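Local coordinates for protein galactose mutarotase related enzyme (Lactobacillus acidophilus, PDB 3DCD) that probably binds carbohydrate and may act as an isomerase of the aldose 1-epimerase type, although its function is not established, at residues 19-24 against 120-125; 59-64 against 68-73. All coordinates share one frame; numbering follows the deposited sequence.

Contact 1 of 2, residues 19-24 against 120-125; sequences AEIQSV and NLLEEN
The one flat group among the touching side chains is the carboxylate of Glu-124. The methyl CD1 of Ile-21 lies beyond its OE1, 4.2 Å away, and stands off the carboxylate plane. Tyr-115 and Phe-287, from the strands flanking 121-130, also touch this side chain. The main contact is apolar. The end of Ile-21 meets the end of Leu-122 head on: CD1 of Ile-21 lies 3.7 Å from CD2 of Leu-122. The isoleucine gets there by an extended branch: CG1 is anti to the carbonyl carbon (chi1 -70°), and CD1 continues outward. CG of Leu-122 stands opposite its backbone N, which sends CD2 across to the isoleucine. That same CD2 also meets CG2 of Val-24, at a looser 4.2 Å. One leucine methyl is thus shared by two residues of the facing strand. Ile-21 and Val-24 are three positions apart, yet both point at strand 121-125. A classic beta bulge explains this, since Gln-22 and Ser-23 both face Val-13. A second bulge, of the G1 type, puts Ala-19 and Glu-20 opposite Ser-15. Glu-20 points away from the contact. There NE2 of Gln-22 gives a nearly straight bond (169°) to the Glu-20 backbone O at 2.9 Å. NE2 also reaches OE1 of Glu-20, from above the carboxylate plane. OE2 of Glu-20 takes the backbone N-H groups of His-45 and Ala-46, so both carboxylate oxygens have partners. The short strand axes stay 10.7 Å apart, and their directions differ by 154°. This spacing is that of two sheets packed face to face, not of neighbours in one sheet. The contact belongs to the core of a beta sandwich, as in the galactose mutarotase fold, with the small N-terminal sheet lying on the large antiparallel sheet.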
loop_
_atom_site.group_PDB
_atom_site.type_symbol
_atom_site.label_atom_id
_atom_site.label_comp_id
_atom_site.label_asym_id
_atom_site.label_seq_id
_atom_site.Cartn_x
_atom_site.Cartn_y
_atom_site.Cartn_z
ATOM N N ALA A 19 -0.297 -12.470 -0.409
ATOM C CA ALA A 19 0.416 -12.133 0.846
ATOM C C ALA A 19 -0.296 -10.978 1.551
ATOM O O ALA A 19 0.331 -10.000 1.961
ATOM C CB ALA A 19 1.922 -11.802 0.571
ATOM N N GLU A 20 -1.627 -11.092 1.662
ATOM C CA GLU A 20 -2.480 -9.960 2.032
ATOM C C GLU A 20 -2.968 -10.070 3.464
ATOM O O GLU A 20 -3.524 -11.099 3.864
ATOM C CB GLU A 20 -3.704 -9.874 1.104
ATOM C CG GLU A 20 -4.602 -8.698 1.415
ATOM C CD GLU A 20 -5.968 -8.764 0.713
ATOM O OE1 GLU A 20 -6.568 -9.869 0.597
ATOM O OE2 GLU A 20 -6.451 -7.692 0.305
ATOM N N ILE A 21 -2.775 -8.995 4.229
ATOM C CA ILE A 21 -3.320 -8.918 5.592
ATOM C C ILE A 21 -4.844 -9.025 5.493
ATOM O O ILE A 21 -5.452 -8.319 4.691
ATOM C CB ILE A 21 -2.941 -7.595 6.256
ATOM C CG1 ILE A 21 -1.435 -7.563 6.555
ATOM C CG2 ILE A 21 -3.761 -7.361 7.540
ATOM C CD1 ILE A 21 -0.976 -6.133 6.958
ATOM N N GLN A 22 -5.431 -9.933 6.274
ATOM C CA GLN A 22 -6.891 -10.105 6.346
ATOM C C GLN A 22 -7.487 -9.385 7.541
ATOM O O GLN A 22 -8.640 -8.949 7.501
ATOM C CB GLN A 22 -7.262 -11.600 6.464
ATOM C CG GLN A 22 -6.708 -12.481 5.373
ATOM C CD GLN A 22 -7.183 -12.028 4.023
ATOM O OE1 GLN A 22 -8.341 -12.215 3.681
ATOM N NE2 GLN A 22 -6.307 -11.402 3.264
ATOM N N SER A 23 -6.706 -9.302 8.619
ATOM C CA SER A 23 -7.221 -8.849 9.909
ATOM C C SER A 23 -6.093 -8.386 10.813
ATOM O O SER A 23 -5.053 -9.024 10.863
ATOM C CB SER A 23 -7.978 -10.009 10.582
ATOM O OG SER A 23 -8.329 -9.712 11.926
ATOM N N VAL A 24 -6.311 -7.289 11.535
ATOM C CA VAL A 24 -5.409 -6.866 12.624
ATOM C C VAL A 24 -6.315 -6.510 13.787
ATOM O O VAL A 24 -7.162 -5.644 13.650
ATOM C CB VAL A 24 -4.575 -5.621 12.260
ATOM C CG1 VAL A 24 -3.802 -5.084 13.488
ATOM C CG2 VAL A 24 -3.612 -5.903 11.081
ATOM N N ASN A 120 2.894 -3.172 19.433
ATOM C CA ASN A 120 1.750 -2.888 18.574
ATOM C C ASN A 120 2.142 -2.376 17.181
ATOM O O ASN A 120 1.322 -1.755 16.492
ATOM C CB ASN A 120 0.770 -1.925 19.267
ATOM C CG ASN A 120 1.354 -0.555 19.465
ATOM O OD1 ASN A 120 2.584 -0.396 19.592
ATOM N ND2 ASN A 120 0.476 0.465 19.487
ATOM N N LEU A 121 3.389 -2.644 16.787
ATOM C CA LEU A 121 3.918 -2.244 15.477
ATOM C C LEU A 121 4.063 -3.448 14.543
ATOM O O LEU A 121 4.656 -4.463 14.906
ATOM C CB LEU A 121 5.253 -1.485 15.607
ATOM C CG LEU A 121 5.872 -0.892 14.327
ATOM C CD1 LEU A 121 6.727 0.327 14.602
ATOM C CD2 LEU A 121 6.669 -1.944 13.530
ATOM N N LEU A 122 3.518 -3.295 13.338
ATOM C CA LEU A 122 3.589 -4.306 12.300
ATOM C C LEU A 122 4.388 -3.750 11.115
ATOM O O LEU A 122 4.016 -2.724 10.543
ATOM C CB LEU A 122 2.169 -4.661 11.825
ATOM C CG LEU A 122 2.023 -5.586 10.610
ATOM C CD1 LEU A 122 2.631 -6.959 10.888
ATOM C CD2 LEU A 122 0.514 -5.728 10.298
ATOM N N GLU A 123 5.464 -4.442 10.754
ATOM C CA GLU A 123 6.228 -4.129 9.556
ATOM C C GLU A 123 5.692 -4.905 8.363
ATOM O O GLU A 123 5.313 -6.078 8.499
ATOM C CB GLU A 123 7.698 -4.503 9.755
ATOM C CG GLU A 123 8.417 -3.676 10.786
ATOM C CD GLU A 123 9.916 -3.972 10.840
ATOM O OE1 GLU A 123 10.390 -4.942 10.191
ATOM O OE2 GLU A 123 10.615 -3.227 11.551
ATOM N N GLU A 124 5.687 -4.251 7.205
ATOM C CA GLU A 124 5.426 -4.913 5.924
ATOM C C GLU A 124 6.637 -4.612 5.054
ATOM O O GLU A 124 6.820 -3.486 4.603
ATOM C CB GLU A 124 4.150 -4.370 5.284
ATOM C CG GLU A 124 3.892 -4.896 3.847
ATOM C CD GLU A 124 2.486 -4.553 3.343
ATOM O OE1 GLU A 124 1.573 -4.309 4.171
ATOM O OE2 GLU A 124 2.291 -4.532 2.112
ATOM N N ASN A 125 7.491 -5.617 4.860
ATOM C CA ASN A 125 8.800 -5.385 4.250
ATOM C C ASN A 125 8.854 -6.070 2.904
ATOM O O ASN A 125 8.485 -7.241 2.790
ATOM C CB ASN A 125 9.930 -5.942 5.130
ATOM C CG ASN A 125 9.914 -5.382 6.551
ATOM O OD1 ASN A 125 9.973 -6.133 7.535
ATOM N ND2 ASN A 125 9.847 -4.076 6.661
#

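Contact 2 of 2, residues 59-64 against 68-73; sequences DEYTYK and YHLGQH
The backbone O of Asp-59 is gripped by several groups. Leu-70 N gives it a hydrogen bond of 3.0 Å. Water 3 donates to it as well and joins it to ND1 of His-69. CA of His-69 adds a CA-H...O contact to it at 3.4 Å. Further along, Tyr-61 and Tyr-68 form an antiparallel hydrogen-bonded pair. Tyr-68 N meets Tyr-61 O at 2.9 Å, almost straight (176°). Both rings lie on the same face of the hairpin. CG of Tyr-61 sits between its backbone N and carbonyl carbon (chi1 66°), which brings the ring over to its partner. CB of Tyr-68 packs on one face of that ring, near the rim, 3.7 Å from its centroid. The two rings are nearly parallel (18°) yet displaced, so they hardly stack. CB of Leu-70 lies at the edge of the Tyr-61 ring, and the hydroxyl bonds to Val-104 O. With an alanine in place of Tyr-61, CB of Tyr-68 would probably lose its aromatic cover and Val-104 O its hydroxyl partner. OD1 of Asp-59 has a salt bridge to Arg-55. It also accepts bonds from water 1, which donates to Leu-70 O as well, and from water 2, which takes the N-H of Gln-72. Three donors on one oxygen, one of them cationic, suggest that Asp-59 is ionised and that water completes the hairpin base.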
loop_
_atom_site.group_PDB
_atom_site.type_symbol
_atom_site.label_atom_id
_atom_site.label_comp_id
_atom_site.label_asym_id
_atom_site.label_seq_id
_atom_site.Cartn_x
_atom_site.Cartn_y
_atom_site.Cartn_z
ATOM N N ASP A 59 -3.629 -0.283 -20.148
ATOM C CA ASP A 59 -3.142 -1.479 -19.445
ATOM C C ASP A 59 -2.060 -2.209 -20.226
ATOM O O ASP A 59 -2.070 -3.433 -20.301
ATOM C CB ASP A 59 -4.302 -2.432 -19.102
ATOM C CG ASP A 59 -5.367 -1.754 -18.280
ATOM O OD1 ASP A 59 -5.019 -1.234 -17.201
ATOM O OD2 ASP A 59 -6.539 -1.719 -18.727
ATOM N N GLU A 60 -1.125 -1.452 -20.800
ATOM C CA GLU A 60 -0.072 -2.051 -21.600
ATOM C C GLU A 60 1.222 -1.235 -21.590
ATOM O O GLU A 60 1.242 -0.055 -21.258
ATOM C CB GLU A 60 -0.550 -2.297 -23.045
ATOM C CG GLU A 60 -0.780 -1.033 -23.845
ATOM C CD GLU A 60 -1.243 -1.299 -25.269
ATOM O OE1 GLU A 60 -1.966 -2.293 -25.514
ATOM O OE2 GLU A 60 -0.896 -0.481 -26.143
ATOM N N TYR A 61 2.306 -1.900 -21.956
ATOM C CA TYR A 61 3.606 -1.280 -22.070
ATOM C C TYR A 61 4.394 -2.039 -23.115
ATOM O O TYR A 61 4.007 -3.142 -23.522
ATOM C CB TYR A 61 4.344 -1.287 -20.729
ATOM C CG TYR A 61 4.726 -2.669 -20.205
ATOM C CD1 TYR A 61 5.967 -3.238 -20.522
ATOM C CD2 TYR A 61 3.867 -3.384 -19.359
ATOM C CE1 TYR A 61 6.328 -4.487 -20.048
ATOM C CE2 TYR A 61 4.231 -4.637 -18.863
ATOM C CZ TYR A 61 5.459 -5.175 -19.212
ATOM O OH TYR A 61 5.826 -6.412 -18.740
ATOM N N THR A 62 5.499 -1.447 -23.554
ATOM C CA THR A 62 6.411 -2.151 -24.449
ATOM C C THR A 62 7.743 -2.328 -23.745
ATOM O O THR A 62 8.139 -1.514 -22.904
ATOM C CB THR A 62 6.609 -1.446 -25.823
ATOM O OG1 THR A 62 7.192 -0.144 -25.637
ATOM C CG2 THR A 62 5.279 -1.326 -26.568
ATOM N N TYR A 63 8.417 -3.421 -24.071
ATOM C CA TYR A 63 9.762 -3.629 -23.585
ATOM C C TYR A 63 10.525 -4.291 -24.694
ATOM O O TYR A 63 10.074 -5.307 -25.232
ATOM C CB TYR A 63 9.768 -4.490 -22.322
ATOM C CG TYR A 63 11.160 -4.777 -21.800
ATOM C CD1 TYR A 63 11.942 -3.760 -21.240
ATOM C CD2 TYR A 63 11.693 -6.059 -21.878
ATOM C CE1 TYR A 63 13.211 -4.018 -20.761
ATOM C CE2 TYR A 63 12.965 -6.338 -21.400
ATOM C CZ TYR A 63 13.719 -5.313 -20.843
ATOM O OH TYR A 63 14.977 -5.594 -20.372
ATOM N N LYS A 64 11.648 -3.680 -25.073
ATOM C CA LYS A 64 12.448 -4.151 -26.208
ATOM C C LYS A 64 11.615 -4.306 -27.475
ATOM O O LYS A 64 11.863 -5.203 -28.263
ATOM C CB LYS A 64 13.159 -5.488 -25.895
ATOM C CG LYS A 64 14.109 -5.463 -24.699
ATOM C CD LYS A 64 15.218 -4.449 -24.865
ATOM C CE LYS A 64 16.203 -4.527 -23.708
ATOM N NZ LYS A 64 17.000 -3.276 -23.612
ATOM N N TYR A 68 3.335 -5.888 -23.968
ATOM C CA TYR A 68 2.814 -6.681 -22.868
ATOM C C TYR A 68 1.567 -6.032 -22.278
ATOM O O TYR A 68 1.389 -4.815 -22.376
ATOM C CB TYR A 68 3.875 -6.770 -21.773
ATOM C CG TYR A 68 5.109 -7.498 -22.221
ATOM C CD1 TYR A 68 6.168 -6.816 -22.820
ATOM C CD2 TYR A 68 5.213 -8.872 -22.068
ATOM C CE1 TYR A 68 7.295 -7.483 -23.245
ATOM C CE2 TYR A 68 6.353 -9.547 -22.486
ATOM C CZ TYR A 68 7.385 -8.851 -23.068
ATOM O OH TYR A 68 8.511 -9.528 -23.482
ATOM N N HIS A 69 0.736 -6.847 -21.629
ATOM C CA HIS A 69 -0.521 -6.394 -21.058
ATOM C C HIS A 69 -0.561 -6.710 -19.575
ATOM O O HIS A 69 -0.402 -7.860 -19.155
ATOM C CB HIS A 69 -1.681 -7.031 -21.821
ATOM C CG HIS A 69 -1.587 -6.813 -23.301
ATOM N ND1 HIS A 69 -2.060 -5.673 -23.913
ATOM C CD2 HIS A 69 -1.006 -7.550 -24.276
ATOM C CE1 HIS A 69 -1.809 -5.734 -25.207
ATOM N NE2 HIS A 69 -1.172 -6.865 -25.454
ATOM N N LEU A 70 -0.735 -5.666 -18.778
ATOM C CA LEU A 70 -0.659 -5.787 -17.341
ATOM C C LEU A 70 -1.639 -4.820 -16.710
ATOM O O LEU A 70 -1.625 -3.637 -17.020
ATOM C CB LEU A 70 0.770 -5.484 -16.857
ATOM C CG LEU A 70 1.094 -5.782 -15.389
ATOM C CD1 LEU A 70 0.853 -7.271 -15.069
ATOM C CD2 LEU A 70 2.496 -5.363 -15.052
ATOM N N GLY A 71 -2.471 -5.332 -15.815
ATOM C CA GLY A 71 -3.513 -4.533 -15.190
ATOM C C GLY A 71 -3.009 -3.694 -14.031
ATOM O O GLY A 71 -1.862 -3.847 -13.556
ATOM N N GLN A 72 -3.881 -2.803 -13.569
ATOM C CA GLN A 72 -3.575 -1.890 -12.481
ATOM C C GLN A 72 -2.976 -2.621 -11.276
ATOM O O GLN A 72 -3.487 -3.671 -10.866
ATOM C CB GLN A 72 -4.852 -1.154 -12.078
ATOM C CG GLN A 72 -4.697 -0.203 -10.920
ATOM C CD GLN A 72 -5.943 0.629 -10.684
ATOM O OE1 GLN A 72 -6.998 0.369 -11.246
ATOM N NE2 GLN A 72 -5.813 1.650 -9.859
ATOM N N HIS A 73 -1.883 -2.069 -10.728
ATOM C CA HIS A 73 -1.192 -2.628 -9.543
ATOM C C HIS A 73 -0.530 -4.009 -9.743
ATOM O O HIS A 73 -0.124 -4.645 -8.777
ATOM C CB HIS A 73 -2.124 -2.677 -8.323
ATOM C CG HIS A 73 -2.660 -1.342 -7.903
ATOM N ND1 HIS A 73 -3.965 -1.159 -7.481
ATOM C CD2 HIS A 73 -2.061 -0.132 -7.804
ATOM C CE1 HIS A 73 -4.145 0.112 -7.157
ATOM N NE2 HIS A 73 -3.006 0.755 -7.345
HETATM O O HOH W 1 -2.501 -1.137 -16.085
HETATM O O HOH W 2 -6.255 -2.305 -14.980
HETATM O O HOH W 3 -4.025 -4.295 -22.347
HETATM O O HOH W 4 10.641 -8.182 -24.423
#

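In the fold
From the N terminus, the chain first runs through the three-stranded sheet 2-6, 10-15, 20-26, whose last strand carries nearly all of residues 19-24. Contact 1 is completed only when the chain reaches residues 120-125, which closes a loop of about a hundred residues. Contact 2 falls wholly within that loop. It closes the hairpin of strands 60-63 and 66-69, together with the residues flanking it at its open end. The two contacts do not cross. Contact 1 ties the small sheet to the nine-stranded sheet in the interior. Contact 2 stays local and more peripheral, on the other side of the chain's centre. Their centres are 28 Å apart, and their nearest atoms about 10 Å.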